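Local coordinates for protein putative glycoside hydrolase (Bacteroides thetaiotaomicron VPI-5482, PDB 3HBZ) that binds calcium and sodium ions and may play a role in carbohydrate metabolism, possibly as a glycoside hydrolase, at residues A[100-105]-A[112-117]; A[157-162]-A[180-185]; A[91-96]-A[119-124]. All coordinates share one frame; numbering follows the deposited sequence.

Interaction 1: residues A[100-105]-A[112-117]. With CA (calcium ion), chain B; NA (sodium ion), chain D.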
loop_
_atom_site.group_PDB
_atom_site.type_symbol
_atom_site.label_atom_id
_atom_site.label_comp_id
_atom_site.label_asym_id
_atom_site.label_seq_id
_atom_site.Cartn_x
_atom_site.Cartn_y
_atom_site.Cartn_z
ATOM N N TYR A 100 10.281 8.478 7.004
ATOM C CA TYR A 100 10.102 7.023 7.051
ATOM C C TYR A 100 11.367 6.328 7.512
ATOM O O TYR A 100 12.345 6.277 6.780
ATOM C CB TYR A 100 9.741 6.507 5.662
ATOM C CG TYR A 100 8.721 7.364 4.944
ATOM C CD1 TYR A 100 7.488 7.622 5.510
ATOM C CD2 TYR A 100 9.000 7.914 3.703
ATOM C CE1 TYR A 100 6.551 8.404 4.865
ATOM C CE2 TYR A 100 8.079 8.711 3.047
ATOM C CZ TYR A 100 6.851 8.942 3.612
ATOM O OH TYR A 100 5.925 9.719 2.930
ATOM N N ASN A 101 11.337 5.774 8.717
ATOM C CA ASN A 101 12.495 5.079 9.275
ATOM C C ASN A 101 12.323 3.545 9.329
ATOM O O ASN A 101 13.234 2.809 9.699
ATOM C CB ASN A 101 12.795 5.663 10.662
ATOM C CG ASN A 101 13.515 7.021 10.578
ATOM O OD1 ASN A 101 14.618 7.109 10.080
ATOM N ND2 ASN A 101 12.891 8.062 11.078
ATOM N N PHE A 102 11.130 3.084 8.970
ATOM C CA PHE A 102 10.817 1.674 8.830
ATOM C C PHE A 102 11.020 0.854 10.094
ATOM O O PHE A 102 11.373 -0.333 10.015
ATOM C CB PHE A 102 11.549 1.109 7.600
ATOM C CG PHE A 102 11.169 1.827 6.333
ATOM C CD1 PHE A 102 9.945 1.590 5.756
ATOM C CD2 PHE A 102 11.942 2.853 5.816
ATOM C CE1 PHE A 102 9.541 2.305 4.632
ATOM C CE2 PHE A 102 11.532 3.555 4.695
ATOM C CZ PHE A 102 10.324 3.267 4.119
ATOM N N GLU A 103 10.790 1.493 11.251
ATOM C CA GLU A 103 10.910 0.848 12.537
ATOM C C GLU A 103 9.617 0.131 12.975
ATOM O O GLU A 103 9.665 -0.843 13.707
ATOM C CB GLU A 103 11.308 1.842 13.650
ATOM C CG GLU A 103 12.562 2.726 13.388
ATOM C CD GLU A 103 13.784 1.902 13.006
ATOM O OE1 GLU A 103 13.891 0.742 13.473
ATOM O OE2 GLU A 103 14.625 2.406 12.236
ATOM N N ASP A 104 8.463 0.650 12.571
ATOM C CA ASP A 104 7.193 0.281 13.194
ATOM C C ASP A 104 6.376 -0.600 12.268
ATOM O O ASP A 104 6.197 -0.263 11.081
ATOM C CB ASP A 104 6.369 1.531 13.469
ATOM C CG ASP A 104 6.981 2.418 14.574
ATOM O OD1 ASP A 104 7.473 1.897 15.578
ATOM O OD2 ASP A 104 6.977 3.629 14.378
ATOM N N THR A 105 5.869 -1.695 12.801
ATOM C CA THR A 105 5.006 -2.596 12.053
ATOM C C THR A 105 3.878 -3.060 12.977
ATOM O O THR A 105 3.967 -2.922 14.210
ATOM C CB THR A 105 5.753 -3.825 11.593
ATOM O OG1 THR A 105 6.230 -4.503 12.741
ATOM C CG2 THR A 105 6.926 -3.464 10.637
ATOM N N TYR A 112 4.415 -8.735 7.537
ATOM C CA TYR A 112 4.703 -7.417 7.989
ATOM C C TYR A 112 3.863 -6.396 7.286
ATOM O O TYR A 112 3.744 -6.410 6.040
ATOM C CB TYR A 112 6.161 -7.101 7.716
ATOM C CG TYR A 112 7.109 -7.744 8.707
ATOM C CD1 TYR A 112 7.274 -7.200 9.955
ATOM C CD2 TYR A 112 7.859 -8.848 8.384
ATOM C CE1 TYR A 112 8.168 -7.716 10.851
ATOM C CE2 TYR A 112 8.778 -9.399 9.308
ATOM C CZ TYR A 112 8.910 -8.824 10.534
ATOM O OH TYR A 112 9.780 -9.304 11.486
ATOM N N ILE A 113 3.331 -5.481 8.101
ATOM C CA ILE A 113 2.653 -4.245 7.651
ATOM C C ILE A 113 3.362 -3.099 8.397
ATOM O O ILE A 113 3.346 -3.036 9.641
ATOM C CB ILE A 113 1.145 -4.274 7.992
ATOM C CG1 ILE A 113 0.394 -5.462 7.318
ATOM C CG2 ILE A 113 0.414 -2.922 7.667
ATOM C CD1 ILE A 113 -0.997 -5.808 8.006
ATOM N N PHE A 114 4.057 -2.279 7.618
ATOM C CA PHE A 114 4.746 -1.075 8.084
ATOM C C PHE A 114 3.778 0.050 8.298
ATOM O O PHE A 114 2.932 0.347 7.423
ATOM C CB PHE A 114 5.783 -0.661 7.025
ATOM C CG PHE A 114 6.965 -1.550 6.968
ATOM C CD1 PHE A 114 8.058 -1.311 7.802
ATOM C CD2 PHE A 114 7.004 -2.639 6.102
ATOM C CE1 PHE A 114 9.171 -2.152 7.747
ATOM C CE2 PHE A 114 8.131 -3.454 6.050
ATOM C CZ PHE A 114 9.199 -3.214 6.885
ATOM N N VAL A 115 3.886 0.697 9.446
ATOM C CA VAL A 115 3.037 1.827 9.779
ATOM C C VAL A 115 3.860 3.055 10.154
ATOM O O VAL A 115 5.040 2.956 10.504
ATOM C CB VAL A 115 2.066 1.430 10.933
ATOM C CG1 VAL A 115 1.230 0.182 10.476
ATOM C CG2 VAL A 115 2.827 1.085 12.241
ATOM N N GLU A 116 3.232 4.219 10.054
ATOM C CA GLU A 116 3.795 5.463 10.572
ATOM C C GLU A 116 2.989 5.820 11.814
ATOM O O GLU A 116 1.767 5.632 11.812
ATOM C CB GLU A 116 3.696 6.533 9.508
ATOM C CG GLU A 116 4.371 6.143 8.160
ATOM C CD GLU A 116 5.853 5.915 8.327
ATOM O OE1 GLU A 116 6.420 6.517 9.250
ATOM O OE2 GLU A 116 6.449 5.117 7.564
ATOM N N ARG A 117 3.665 6.291 12.874
ATOM C CA ARG A 117 3.021 6.667 14.124
ATOM C C ARG A 117 3.302 8.136 14.473
ATOM O O ARG A 117 4.311 8.717 14.057
ATOM C CB ARG A 117 3.478 5.755 15.293
ATOM C CG ARG A 117 2.958 4.324 15.188
ATOM C CD ARG A 117 3.361 3.356 16.358
ATOM N NE ARG A 117 2.515 2.129 16.324
ATOM C CZ ARG A 117 2.903 0.851 16.099
ATOM N NH1 ARG A 117 4.179 0.509 15.916
ATOM N NH2 ARG A 117 1.989 -0.122 16.072
HETATM CA CA CA B . 15.573 2.557 10.111
HETATM NA NA NA D . 7.199 8.559 10.337
HETATM O O HOH W 1 16.126 4.834 10.480
HETATM O O HOH W 2 9.031 6.447 10.376
HETATM O O HOH W 3 8.595 3.916 8.037
HETATM O O HOH W 4 7.622 1.864 9.862
HETATM O O HOH W 5 6.576 7.049 12.320
HETATM O O HOH W 6 5.359 9.493 11.004
HETATM O O HOH W 7 9.017 9.893 11.942
#

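Interaction 2: residues A[157-162]-A[180-185]. With CA (calcium ion), chain B.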
loop_
_atom_site.group_PDB
_atom_site.type_symbol
_atom_site.label_atom_id
_atom_site.label_comp_id
_atom_site.label_asym_id
_atom_site.label_seq_id
_atom_site.Cartn_x
_atom_site.Cartn_y
_atom_site.Cartn_z
ATOM N N LYS A 157 16.040 -0.597 12.219
ATOM C CA LYS A 157 15.693 -1.633 11.242
ATOM C C LYS A 157 15.399 -0.959 9.939
ATOM O O LYS A 157 15.424 0.287 9.883
ATOM C CB LYS A 157 14.502 -2.424 11.726
ATOM C CG LYS A 157 14.768 -2.999 13.168
ATOM C CD LYS A 157 13.538 -3.664 13.744
ATOM C CE LYS A 157 13.854 -4.359 15.094
ATOM N NZ LYS A 157 12.590 -4.779 15.738
ATOM N N CYS A 158 15.161 -1.770 8.906
ATOM C CA CYS A 158 14.800 -1.232 7.591
ATOM C C CYS A 158 13.838 -2.131 6.828
ATOM O O CYS A 158 13.471 -3.212 7.287
ATOM C CB CYS A 158 16.042 -0.996 6.753
ATOM S SG CYS A 158 16.884 -2.530 6.198
ATOM N N LEU A 159 13.417 -1.611 5.676
ATOM C CA LEU A 159 12.561 -2.270 4.744
ATOM C C LEU A 159 13.429 -3.184 3.893
ATOM O O LEU A 159 14.500 -2.780 3.428
ATOM C CB LEU A 159 11.893 -1.218 3.829
ATOM C CG LEU A 159 11.029 -1.726 2.675
ATOM C CD1 LEU A 159 9.861 -2.544 3.238
ATOM C CD2 LEU A 159 10.582 -0.481 1.794
ATOM N N SER A 160 12.961 -4.423 3.707
ATOM C CA SER A 160 13.592 -5.371 2.827
ATOM C C SER A 160 12.604 -5.926 1.814
ATOM O O SER A 160 11.544 -6.452 2.160
ATOM C CB SER A 160 14.173 -6.531 3.667
ATOM O OG SER A 160 14.859 -7.430 2.821
ATOM N N LEU A 161 12.980 -5.835 0.552
ATOM C CA LEU A 161 12.148 -6.251 -0.547
ATOM C C LEU A 161 12.932 -7.298 -1.347
ATOM O O LEU A 161 14.058 -7.043 -1.789
ATOM C CB LEU A 161 11.833 -5.040 -1.432
ATOM C CG LEU A 161 11.125 -3.903 -0.675
ATOM C CD1 LEU A 161 10.827 -2.738 -1.649
ATOM C CD2 LEU A 161 9.827 -4.324 0.013
ATOM N N VAL A 162 12.361 -8.489 -1.456
ATOM C CA VAL A 162 13.030 -9.612 -2.103
ATOM C C VAL A 162 12.062 -10.272 -3.099
ATOM O O VAL A 162 11.019 -10.677 -2.727
ATOM C CB VAL A 162 13.532 -10.657 -1.101
ATOM C CG1 VAL A 162 14.161 -11.887 -1.822
ATOM C CG2 VAL A 162 14.571 -10.066 -0.138
ATOM N N GLY A 180 9.210 -7.862 -4.472
ATOM C CA GLY A 180 8.937 -7.206 -3.196
ATOM C C GLY A 180 8.607 -5.755 -3.495
ATOM O O GLY A 180 9.380 -5.045 -4.177
ATOM N N ASN A 181 7.500 -5.293 -2.966
ATOM C CA ASN A 181 7.135 -3.894 -3.062
ATOM C C ASN A 181 6.598 -3.277 -1.762
ATOM O O ASN A 181 6.256 -3.956 -0.779
ATOM C CB ASN A 181 6.134 -3.682 -4.215
ATOM C CG ASN A 181 4.868 -4.472 -4.025
ATOM O OD1 ASN A 181 4.714 -5.233 -3.059
ATOM N ND2 ASN A 181 3.949 -4.287 -4.932
ATOM N N LEU A 182 6.546 -1.954 -1.772
ATOM C CA LEU A 182 5.921 -1.222 -0.702
ATOM C C LEU A 182 5.475 0.068 -1.321
ATOM O O LEU A 182 6.243 0.689 -2.085
ATOM C CB LEU A 182 6.878 -0.928 0.456
ATOM C CG LEU A 182 6.232 -0.482 1.766
ATOM C CD1 LEU A 182 5.706 -1.766 2.485
ATOM C CD2 LEU A 182 7.235 0.349 2.676
ATOM N N PHE A 183 4.267 0.499 -0.972
ATOM C CA PHE A 183 3.771 1.742 -1.503
ATOM C C PHE A 183 2.722 2.436 -0.647
ATOM O O PHE A 183 2.066 1.830 0.177
ATOM C CB PHE A 183 3.211 1.509 -2.927
ATOM C CG PHE A 183 2.136 0.423 -3.004
ATOM C CD1 PHE A 183 2.466 -0.922 -3.109
ATOM C CD2 PHE A 183 0.815 0.749 -2.960
ATOM C CE1 PHE A 183 1.516 -1.890 -3.186
ATOM C CE2 PHE A 183 -0.151 -0.216 -3.026
ATOM C CZ PHE A 183 0.193 -1.548 -3.150
ATOM N N ILE A 184 2.565 3.721 -0.895
ATOM C CA ILE A 184 1.485 4.493 -0.327
ATOM C C ILE A 184 0.215 4.236 -1.135
ATOM O O ILE A 184 0.172 4.428 -2.342
ATOM C CB ILE A 184 1.800 5.971 -0.274
ATOM C CG1 ILE A 184 2.933 6.232 0.738
ATOM C CG2 ILE A 184 0.472 6.837 0.108
ATOM C CD1 ILE A 184 3.398 7.694 0.716
ATOM N N GLY A 185 -0.842 3.837 -0.452
ATOM C CA GLY A 185 -2.059 3.391 -1.164
ATOM C C GLY A 185 -2.673 2.174 -0.477
ATOM O O GLY A 185 -2.583 2.013 0.751
HETATM CA CA CA B . 15.573 2.557 10.111
HETATM O O HOH W 1 16.126 4.834 10.480
#

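Interaction 3: residues A[91-96]-A[119-124]. With ACT (acetate ion), chain H.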
loop_
_atom_site.group_PDB
_atom_site.type_symbol
_atom_site.label_atom_id
_atom_site.label_comp_id
_atom_site.label_asym_id
_atom_site.label_seq_id
_atom_site.Cartn_x
_atom_site.Cartn_y
_atom_site.Cartn_z
ATOM N N VAL A 91 -9.593 5.891 12.406
ATOM C CA VAL A 91 -9.777 7.144 11.665
ATOM C C VAL A 91 -8.450 7.899 11.630
ATOM O O VAL A 91 -7.829 8.099 12.660
ATOM C CB VAL A 91 -10.878 8.040 12.301
ATOM C CG1 VAL A 91 -10.931 9.416 11.597
ATOM C CG2 VAL A 91 -12.246 7.338 12.167
ATOM N N ILE A 92 -8.033 8.278 10.430
ATOM C CA ILE A 92 -6.819 9.053 10.200
ATOM C C ILE A 92 -7.270 10.478 9.924
ATOM O O ILE A 92 -7.965 10.727 8.938
ATOM C CB ILE A 92 -6.045 8.539 8.958
ATOM C CG1 ILE A 92 -5.772 7.022 9.027
ATOM C CG2 ILE A 92 -4.774 9.307 8.787
ATOM C CD1 ILE A 92 -4.912 6.662 10.156
ATOM N N ASP A 93 -6.922 11.395 10.808
ATOM C CA ASP A 93 -7.323 12.800 10.666
ATOM C C ASP A 93 -6.122 13.740 10.537
ATOM O O ASP A 93 -6.233 14.916 10.852
ATOM C CB ASP A 93 -8.178 13.251 11.876
ATOM C CG ASP A 93 -7.395 13.231 13.182
ATOM O OD1 ASP A 93 -6.443 12.422 13.284
ATOM O OD2 ASP A 93 -7.719 14.014 14.096
ATOM N N THR A 94 -4.995 13.214 10.085
ATOM C CA THR A 94 -3.759 13.961 10.011
ATOM C C THR A 94 -3.287 13.998 8.557
ATOM O O THR A 94 -3.798 13.293 7.712
ATOM C CB THR A 94 -2.656 13.303 10.881
ATOM O OG1 THR A 94 -2.613 11.907 10.597
ATOM C CG2 THR A 94 -2.956 13.514 12.351
ATOM N N GLU A 95 -2.332 14.863 8.275
ATOM C CA GLU A 95 -1.785 14.964 6.940
ATOM C C GLU A 95 -0.796 13.813 6.705
ATOM O O GLU A 95 -0.308 13.216 7.643
ATOM C CB GLU A 95 -1.196 16.360 6.724
ATOM C CG GLU A 95 0.006 16.740 7.557
ATOM C CD GLU A 95 0.381 18.245 7.440
ATOM O OE1 GLU A 95 -0.459 19.067 6.985
ATOM O OE2 GLU A 95 1.518 18.594 7.831
ATOM N N LEU A 96 -0.571 13.449 5.443
ATOM C CA LEU A 96 0.277 12.300 5.120
ATOM C C LEU A 96 1.628 12.393 5.855
ATOM O O LEU A 96 2.215 13.457 5.925
ATOM C CB LEU A 96 0.508 12.284 3.606
ATOM C CG LEU A 96 0.811 10.964 2.949
ATOM C CD1 LEU A 96 -0.271 9.898 3.281
ATOM C CD2 LEU A 96 0.979 11.158 1.420
ATOM N N GLY A 119 3.359 9.344 18.213
ATOM C CA GLY A 119 3.213 8.757 19.547
ATOM C C GLY A 119 2.692 7.346 19.385
ATOM O O GLY A 119 3.211 6.575 18.565
ATOM N N GLU A 120 1.656 7.004 20.143
ATOM C CA GLU A 120 0.989 5.693 20.029
ATOM C C GLU A 120 -0.044 5.645 18.882
ATOM O O GLU A 120 -0.484 4.561 18.509
ATOM C CB GLU A 120 0.294 5.306 21.355
ATOM C CG GLU A 120 1.081 5.625 22.640
ATOM N N LYS A 121 -0.425 6.801 18.331
ATOM C CA LYS A 121 -1.382 6.858 17.207
ATOM C C LYS A 121 -0.767 6.531 15.819
ATOM O O LYS A 121 0.089 7.281 15.306
ATOM C CB LYS A 121 -2.060 8.235 17.163
ATOM C CG LYS A 121 -2.975 8.456 15.946
ATOM C CD LYS A 121 -3.981 9.591 16.178
ATOM C CE LYS A 121 -4.193 10.462 14.936
ATOM N NZ LYS A 121 -4.743 11.814 15.258
ATOM N N VAL A 122 -1.238 5.431 15.223
ATOM C CA VAL A 122 -0.956 5.112 13.835
ATOM C C VAL A 122 -1.562 6.175 12.882
ATOM O O VAL A 122 -2.731 6.458 12.954
ATOM C CB VAL A 122 -1.465 3.693 13.454
ATOM C CG1 VAL A 122 -1.198 3.427 12.004
ATOM C CG2 VAL A 122 -0.748 2.648 14.302
ATOM N N VAL A 123 -0.757 6.771 12.021
ATOM C CA VAL A 123 -1.260 7.769 11.036
ATOM C C VAL A 123 -1.173 7.329 9.567
ATOM O O VAL A 123 -1.597 8.080 8.662
ATOM C CB VAL A 123 -0.569 9.141 11.216
ATOM C CG1 VAL A 123 -0.856 9.642 12.648
ATOM C CG2 VAL A 123 0.939 9.070 10.918
HETATM N N MSE A 124 -0.645 6.127 9.326
HETATM C CA MSE A 124 -0.591 5.548 7.964
HETATM C C MSE A 124 -0.108 4.097 7.991
HETATM O O MSE A 124 0.824 3.754 8.745
HETATM C CB MSE A 124 0.344 6.355 7.051
HETATM C CG MSE A 124 0.117 6.048 5.561
HETATM SE SE MSE A 124 1.344 7.003 4.466
HETATM C CE MSE A 124 2.906 5.836 4.669
HETATM C C ACT H . -0.589 16.180 3.816
HETATM O O ACT H . -0.950 17.111 3.183
HETATM O OXT ACT H . -1.564 15.361 3.804
HETATM C CH3 ACT H . 0.849 16.084 4.436
HETATM O O HOH W 8 -1.027 10.148 7.403
#

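Interaction 1: residues A[100-105]-A[112-117]
A single beta bridge between Thr105 and Phe114 fastens the calcium-binding loop, which supplies Asn101 and Glu103 as ligands, to the segment 112-117, which leads into the hairpin 115-118/121-125 and carries a sodium ligand. Beside it, Val115 N donates to Asp104 O over 3.0 Å. Aromatic packing takes over next to the bridge. The Phe102 ring sends an edge into the face of the Phe114 ring, a T-shaped pair with centroids 5.9 Å apart and planes at 78°. Over one face of Phe114 lies Thr105 CG2, offset toward the rim and 4.0 Å from the ring centroid, a CH-pi contact. With CG anti to the carbonyl carbon (chi1 -70°) and the chain extended to NE, Arg117 carries its guanidinium to Asp104, where NH1 and OD1 form a long salt bridge of 3.6 Å; Val115 CG2 covers one guanidinium face. Glu116 is bent at chi2, and its carboxylate comes within 3.4 Å of Tyr100 CD1 through OE2. The two oxygens divide the work: OE1 binds sodium at 2.4 Å, completed in part by Ile99 O, whereas OE2 takes a bond from Trp126 NE1. A water that accepts from Phe102 N also lies at OE2, though so close that its bond there is doubtful. On the calcium, Asn101 O and Glu103 OE2 are joined by Thr155, Lys157 and Asp332. Gripped by sodium at one oxygen and by Trp126 NE1 at the other, the buried carboxylate of Glu116 is fixed in its rotation.

Interaction 2: residues A[157-162]-A[180-185]
Leu159 and Leu182 both hold CG anti to the backbone N (chi1 175° in Leu159), and their methyls meet across the contact, CD2 to CD2 at 3.6 Å. Leu159 CD1 lies only slightly farther from the same Leu182 methyl, so that one CD2 is touched by both ends of the Leu159 fork. Leu161 is turned differently, with CG anti to the carbonyl carbon (chi1 -58°), and its fork is laid against backbone: CD1 is 3.7 Å from Gly180 O, while CD2 is 3.7 Å from Asn181 O. An alanine in place of Leu161 would keep CB on Gly180 O but would probably open a gap where CD1 and CD2 now cover the Gly180 and Asn181 carbonyls. Gly180 CA is 4.3 Å from Leu161 CA, and a side chain on the glycine would collide with Leu161 and Val162. From this close end the segments 158-162 and 181-183, at 131° to each other, diverge, and the leucine pair spans the wider end. Their parent strands, 158-165 and 177-183, are antiparallel neighbours, and Lys157 O at the foot of the first binds the calcium. Strand 158-165 is also hydrogen-bonded to strands 147-150 and 328-338, and Phe312 of strand 306-313 packs on Leu159 and Leu161, while Phe102 and Trp126 lie against Leu182.

Interaction 3: residues A[91-96]-A[119-124]
Asp93 and Lys121 meet at about a right angle where the end of strand 84-92 runs into a loop alongside the hairpin 115-118/121-125, whose second strand carries a classic beta bulge at Val123 and Met124, both facing Glu116. Lys121 leaves the backbone with CG anti to N (chi1 174°) and bends at chi3; its NZ donates to Asp93 OD1 over 2.7 Å, on the syn lone pair, within a salt bridge. Thr94 reaches toward the same lysine tip to tip, its CG2 3.8 Å from NZ. The other branch of Thr94 turns to Val123, the two side chains crossing at about a right angle: OG1 rests against CB and CG1 of the valine, each at 3.5 Å, and this buried hydroxyl has no polar partner in the model. Ile92 meets backbone, not side chains. Its CG2 lies 3.4 Å from Val123 O, and CD1 approaches Val122 O. Through its backbone Ile92 is hydrogen-bonded to Ile35 and Val37, which joins this contact to the sheet of strand 32-36. Between the two backbones sits one water, which donates to Glu95 O; it also lies near Val123 O, at a distance too short to be trusted. Leu96 and selenomethionine Met124 slant across one another, the leucine methyl CD1 lying 3.5 Å from SE.

In the fold
Read from the N terminus, the chain passes from the end of strand 84-92 into the loop that follows, and interaction 3 joins 91-96 to 119-124. Interaction 1 is nested within the loop so closed, joining 100-105 to 112-117; the two share the hairpin of strands 115-118 and 121-125, where Glu116 is paired through its backbone with Val123 and Met124. Interaction 2 follows in series, closing the excursion between 157-162 and 180-185. It meets interaction 1 at the calcium ion, where Glu103 OE1 and Lys157 N are probably hydrogen-bonded. Ile184 touches Met124 and Leu96, a lighter link to interaction 3. Together they tie the N-terminal sheet, through the hairpin, to the strands beside the calcium site.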